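Local coordinates for protein cytidylyltransferase (Leptospira borgpetersenii serovar Hardjo-bovis, PDB 6OEW) that probably transfers a nucleotidyl group, most likely from CTP, to an acceptor in a metal-dependent reaction, at residues 56-60 and 89-93; 159-163 and 172-176. One frame throughout, in Å; residues are numbered along the deposited sequence.

Overall arrangement
From the N terminus, the chain enters interaction 1 on strand 54-59, passes through helix 65-73 and strand 77-81, and returns on helix 86-96, whose residues 89-93 pack on 56-60. That loop closes before the next opens: interaction 2 joins the end of helix 153-162 to residues 172-176, after the short helix 166-171. The two loops therefore follow in series, neither nesting nor crossing. In space they are neighbours, with centres about 16 Å apart, and Tyr90 CD1 lies 3.5 Å from Ile172 CD1. Helix 86-96 thus bridges the parallel strands at one end of the mixed sheet and the helical segments around 153-178.

Interaction 1. Residues 56-60 and 89-93; sequences VLTTE and RYLDA
Leu57 points from its strand at the helix and sets one methyl, CD2, squarely on the ring of Tyr90, 3.6 Å from the centroid and only 7° off the ring normal. This is a CH-pi contact over the centre of a face, with the leucine and tyrosine side chains crossing at about a right angle. The leucine fork also straddles Ala93: CD2 is 3.8 Å from Ala93 CB, and CD1 comes almost as near to the same methyl.

Arg89 reaches past the leucine to the strand backbone. Its CG is anti to the backbone N, which sends the chain toward the strand, and CD lies 3.6 Å from Leu57 CB. A bend at chi3 (-61°) then turns the guanidinium along the backbone. NH1 gives Leu57 O a weak hydrogen bond of 2.9 Å near the guanidinium plane, bent to 128° at the hydrogen, while Thr58 O sits over one face of the group, 3.6 Å from NE. The firmer polar grip on Arg89 comes from Ser82 O, which accepts from NE, and Ala83 O accepts more weakly from NH2; together with Leu57 O these backbone oxygens limit the rotation of the buried guanidinium.

The strand is one of the parallel strands in the alpha/beta core of a GT-A-type nucleotidyltransferase fold, and helix 86-96 packs against it at 9.4 Å between the segment axes. The Tyr90 hydroxyl is hydrogen-bonded to Leu14 O on strand 11-16, which anchors the far end of the ring that Leu57 covers. Beyond the arginine, Thr59 turns its methyl toward the guanidinium, with CG2 3.8 Å from Arg89 NH2, while its hydroxyl OG1 is hydrogen-bonded to Asp64.

Interaction 2. Residues 159-163 and 172-176; sequences LDSIC and IVPYV
Cys163 approaches the base of Tyr175, its SG 3.8 Å from Tyr175 CB; relative to the ring the sulfur stands obliquely, 5.0 Å from the centroid, in a sulfur-aromatic contact.

Ile162 lays its CG2 methyl over one face of the same ring, 4.0 Å from the centroid and 13° off the normal, displaced toward the rim on the CE1 side. This CH-pi contact depends on both torsions: Ile162 holds CG2 anti to its backbone N, and Tyr175 holds CG anti to its own (chi1 -175°), extending the ring toward the end of the other helix. The two side chains cross at about a right angle.

These residues belong to a run of three successive helices in the cytidylyltransferase fold. Helix 153-162 ends, Cys163 leaves helical geometry, and the chain passes through helix 166-171 to Ile172, whose positive phi (75°) ends that helix before helix 174-178. A salt bridge from Asp160 to Arg169, which also donates to Cys163 O, ties the first two of them together.

Deeper in, Leu159 brings both methyls to the other segment. CD1 lies 3.4 Å from Ile172 O, and both CD1 and CD2 meet Val176 CG2, each at 4.0 Å; the leucine and valine side chains cross at about a right angle. Ile172 presents CG2 to Leu159 CD1, whereas the rest of its side chain packs on Ile87 of helix 86-96. Phe133 of strand 133-135 packs against Val176.

Interaction 1. Residues 56-60 and 89-93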
loop_
_atom_site.group_PDB
_atom_site.type_symbol
_atom_site.label_atom_id
_atom_site.label_comp_id
_atom_site.label_asym_id
_atom_site.label_seq_id
_atom_site.Cartn_x
_atom_site.Cartn_y
_atom_site.Cartn_z
ATOM N N VAL A 56 -4.497 5.252 8.910
ATOM C CA VAL A 56 -5.362 4.273 8.261
ATOM C C VAL A 56 -6.654 4.972 7.861
ATOM O O VAL A 56 -7.324 5.607 8.693
ATOM C CB VAL A 56 -5.643 3.071 9.181
ATOM C CG1 VAL A 56 -6.726 2.158 8.578
ATOM C CG2 VAL A 56 -4.366 2.274 9.446
ATOM N N LEU A 57 -6.997 4.875 6.582
ATOM C CA LEU A 57 -8.178 5.506 6.022
ATOM C C LEU A 57 -9.194 4.398 5.776
ATOM O O LEU A 57 -8.977 3.541 4.916
ATOM C CB LEU A 57 -7.867 6.215 4.717
ATOM C CG LEU A 57 -7.262 7.626 4.736
ATOM C CD1 LEU A 57 -6.002 7.669 5.606
ATOM C CD2 LEU A 57 -6.978 8.018 3.302
ATOM N N THR A 58 -10.318 4.442 6.484
ATOM C CA THR A 58 -11.309 3.382 6.318
ATOM C C THR A 58 -12.688 4.025 6.152
ATOM O O THR A 58 -12.780 5.233 5.899
ATOM C CB THR A 58 -11.228 2.406 7.506
ATOM O OG1 THR A 58 -12.033 1.235 7.251
ATOM C CG2 THR A 58 -11.672 3.083 8.812
ATOM N N THR A 59 -13.766 3.244 6.229
ATOM C CA THR A 59 -15.099 3.796 6.038
ATOM C C THR A 59 -15.758 4.069 7.384
ATOM O O THR A 59 -15.253 3.697 8.443
ATOM C CB THR A 59 -16.015 2.858 5.227
ATOM O OG1 THR A 59 -16.642 1.948 6.133
ATOM C CG2 THR A 59 -15.216 2.054 4.186
ATOM N N GLU A 60 -16.928 4.686 7.314
ATOM C CA GLU A 60 -17.753 4.981 8.477
ATOM C C GLU A 60 -18.710 3.851 8.826
ATOM O O GLU A 60 -19.481 3.985 9.788
ATOM C CB GLU A 60 -18.556 6.262 8.239
ATOM C CG GLU A 60 -17.663 7.477 7.930
ATOM C CD GLU A 60 -18.452 8.780 7.870
ATOM O OE1 GLU A 60 -18.332 9.525 6.867
ATOM O OE2 GLU A 60 -19.191 9.054 8.831
ATOM N N ARG A 89 -11.930 10.396 0.132
ATOM C CA ARG A 89 -11.374 9.913 1.395
ATOM C C ARG A 89 -9.920 10.350 1.560
ATOM O O ARG A 89 -9.515 10.781 2.651
ATOM C CB ARG A 89 -11.474 8.392 1.487
ATOM C CG ARG A 89 -11.406 7.875 2.929
ATOM C CD ARG A 89 -11.058 6.384 3.028
ATOM N NE ARG A 89 -12.060 5.553 2.356
ATOM C CZ ARG A 89 -11.916 4.247 2.162
ATOM N NH1 ARG A 89 -10.817 3.622 2.613
ATOM N NH2 ARG A 89 -12.880 3.564 1.533
ATOM N N TYR A 90 -9.118 10.246 0.489
ATOM C CA TYR A 90 -7.710 10.645 0.578
ATOM C C TYR A 90 -7.568 12.156 0.649
ATOM O O TYR A 90 -6.671 12.673 1.329
ATOM C CB TYR A 90 -6.918 10.120 -0.614
ATOM C CG TYR A 90 -6.296 8.787 -0.354
ATOM C CD1 TYR A 90 -7.059 7.626 -0.434
ATOM C CD2 TYR A 90 -4.948 8.680 -0.006
ATOM C CE1 TYR A 90 -6.505 6.393 -0.183
ATOM C CE2 TYR A 90 -4.381 7.450 0.248
ATOM C CZ TYR A 90 -5.173 6.311 0.165
ATOM O OH TYR A 90 -4.601 5.085 0.424
ATOM N N LEU A 91 -8.417 12.885 -0.074
ATOM C CA LEU A 91 -8.323 14.339 -0.037
ATOM C C LEU A 91 -8.742 14.863 1.334
ATOM O O LEU A 91 -8.076 15.731 1.907
ATOM C CB LEU A 91 -9.170 14.943 -1.160
ATOM C CG LEU A 91 -9.011 16.426 -1.468
ATOM C CD1 LEU A 91 -7.548 16.776 -1.658
ATOM C CD2 LEU A 91 -9.813 16.797 -2.696
ATOM N N ASP A 92 -9.830 14.317 1.893
ATOM C CA ASP A 92 -10.237 14.676 3.252
ATOM C C ASP A 92 -9.101 14.419 4.251
ATOM O O ASP A 92 -8.760 15.284 5.072
ATOM C CB ASP A 92 -11.469 13.865 3.675
ATOM C CG ASP A 92 -12.787 14.334 3.043
ATOM O OD1 ASP A 92 -12.848 15.384 2.389
ATOM O OD2 ASP A 92 -13.791 13.597 3.216
ATOM N N ALA A 93 -8.511 13.222 4.196
ATOM C CA ALA A 93 -7.467 12.862 5.146
ATOM C C ALA A 93 -6.240 13.751 4.984
ATOM O O ALA A 93 -5.674 14.224 5.976
ATOM C CB ALA A 93 -7.076 11.396 4.967
#

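Interaction 2. Residues 159-163 and 172-176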
loop_
_atom_site.group_PDB
_atom_site.type_symbol
_atom_site.label_atom_id
_atom_site.label_comp_id
_atom_site.label_asym_id
_atom_site.label_seq_id
_atom_site.Cartn_x
_atom_site.Cartn_y
_atom_site.Cartn_z
ATOM N N LEU A 159 -6.952 15.607 -9.806
ATOM C CA LEU A 159 -7.788 14.433 -10.072
ATOM C C LEU A 159 -9.196 14.614 -9.522
ATOM O O LEU A 159 -10.174 14.247 -10.187
ATOM C CB LEU A 159 -7.159 13.175 -9.480
ATOM C CG LEU A 159 -5.816 12.785 -10.091
ATOM C CD1 LEU A 159 -5.309 11.496 -9.471
ATOM C CD2 LEU A 159 -5.970 12.667 -11.611
ATOM N N ASP A 160 -9.325 15.154 -8.304
ATOM C CA ASP A 160 -10.657 15.438 -7.763
ATOM C C ASP A 160 -11.452 16.342 -8.692
ATOM O O ASP A 160 -12.655 16.140 -8.895
ATOM C CB ASP A 160 -10.536 16.072 -6.377
ATOM C CG ASP A 160 -11.872 16.452 -5.791
ATOM O OD1 ASP A 160 -12.789 15.601 -5.769
ATOM O OD2 ASP A 160 -12.005 17.606 -5.343
ATOM N N SER A 161 -10.790 17.342 -9.284
ATOM C CA SER A 161 -11.483 18.268 -10.174
ATOM C C SER A 161 -11.835 17.620 -11.507
ATOM O O SER A 161 -12.887 17.915 -12.085
ATOM C CB SER A 161 -10.620 19.507 -10.410
ATOM O OG SER A 161 -11.153 20.258 -11.482
ATOM N N ILE A 162 -10.973 16.738 -12.005
ATOM C CA ILE A 162 -11.112 16.198 -13.356
ATOM C C ILE A 162 -12.056 14.996 -13.387
ATOM O O ILE A 162 -12.890 14.876 -14.285
ATOM C CB ILE A 162 -9.724 15.811 -13.900
ATOM C CG1 ILE A 162 -8.936 17.023 -14.361
ATOM C CG2 ILE A 162 -9.829 14.788 -15.030
ATOM C CD1 ILE A 162 -7.547 16.628 -14.794
ATOM N N CYS A 163 -11.903 14.062 -12.450
ATOM C CA CYS A 163 -12.476 12.724 -12.593
ATOM C C CYS A 163 -13.890 12.638 -12.040
ATOM O O CYS A 163 -14.127 12.937 -10.865
ATOM C CB CYS A 163 -11.608 11.693 -11.894
ATOM S SG CYS A 163 -9.952 11.623 -12.554
ATOM N N ILE A 172 -8.503 6.127 -7.895
ATOM C CA ILE A 172 -7.690 7.340 -7.792
ATOM C C ILE A 172 -6.786 7.524 -9.005
ATOM O O ILE A 172 -6.923 8.502 -9.742
ATOM C CB ILE A 172 -6.840 7.383 -6.509
ATOM C CG1 ILE A 172 -7.722 7.305 -5.262
ATOM C CG2 ILE A 172 -6.030 8.688 -6.501
ATOM C CD1 ILE A 172 -6.939 7.452 -3.954
ATOM N N VAL A 173 -5.867 6.591 -9.222
ATOM C CA VAL A 173 -4.803 6.755 -10.211
ATOM C C VAL A 173 -5.159 6.479 -11.672
ATOM O O VAL A 173 -4.372 6.901 -12.528
ATOM C CB VAL A 173 -3.600 5.876 -9.846
ATOM C CG1 VAL A 173 -3.102 6.216 -8.472
ATOM C CG2 VAL A 173 -3.980 4.396 -9.999
ATOM N N PRO A 174 -6.273 5.802 -12.041
ATOM C CA PRO A 174 -6.410 5.378 -13.448
ATOM C C PRO A 174 -6.238 6.485 -14.470
ATOM O O PRO A 174 -5.655 6.244 -15.533
ATOM C CB PRO A 174 -7.838 4.810 -13.502
ATOM C CG PRO A 174 -8.057 4.308 -12.181
ATOM C CD PRO A 174 -7.429 5.298 -11.267
ATOM N N TYR A 175 -6.746 7.685 -14.197
ATOM C CA TYR A 175 -6.586 8.758 -15.170
ATOM C C TYR A 175 -5.111 9.102 -15.366
ATOM O O TYR A 175 -4.697 9.433 -16.483
ATOM C CB TYR A 175 -7.377 9.996 -14.751
ATOM C CG TYR A 175 -7.338 11.108 -15.780
ATOM C CD1 TYR A 175 -8.328 11.225 -16.744
ATOM C CD2 TYR A 175 -6.286 12.033 -15.801
ATOM C CE1 TYR A 175 -8.300 12.240 -17.694
ATOM C CE2 TYR A 175 -6.248 13.047 -16.751
ATOM C CZ TYR A 175 -7.246 13.144 -17.687
ATOM O OH TYR A 175 -7.203 14.144 -18.621
ATOM N N VAL A 176 -4.303 9.028 -14.300
ATOM C CA VAL A 176 -2.867 9.305 -14.443
ATOM C C VAL A 176 -2.221 8.241 -15.316
ATOM O O VAL A 176 -1.507 8.546 -16.279
ATOM C CB VAL A 176 -2.177 9.389 -13.070
ATOM C CG1 VAL A 176 -0.633 9.450 -13.251
ATOM C CG2 VAL A 176 -2.646 10.609 -12.301
#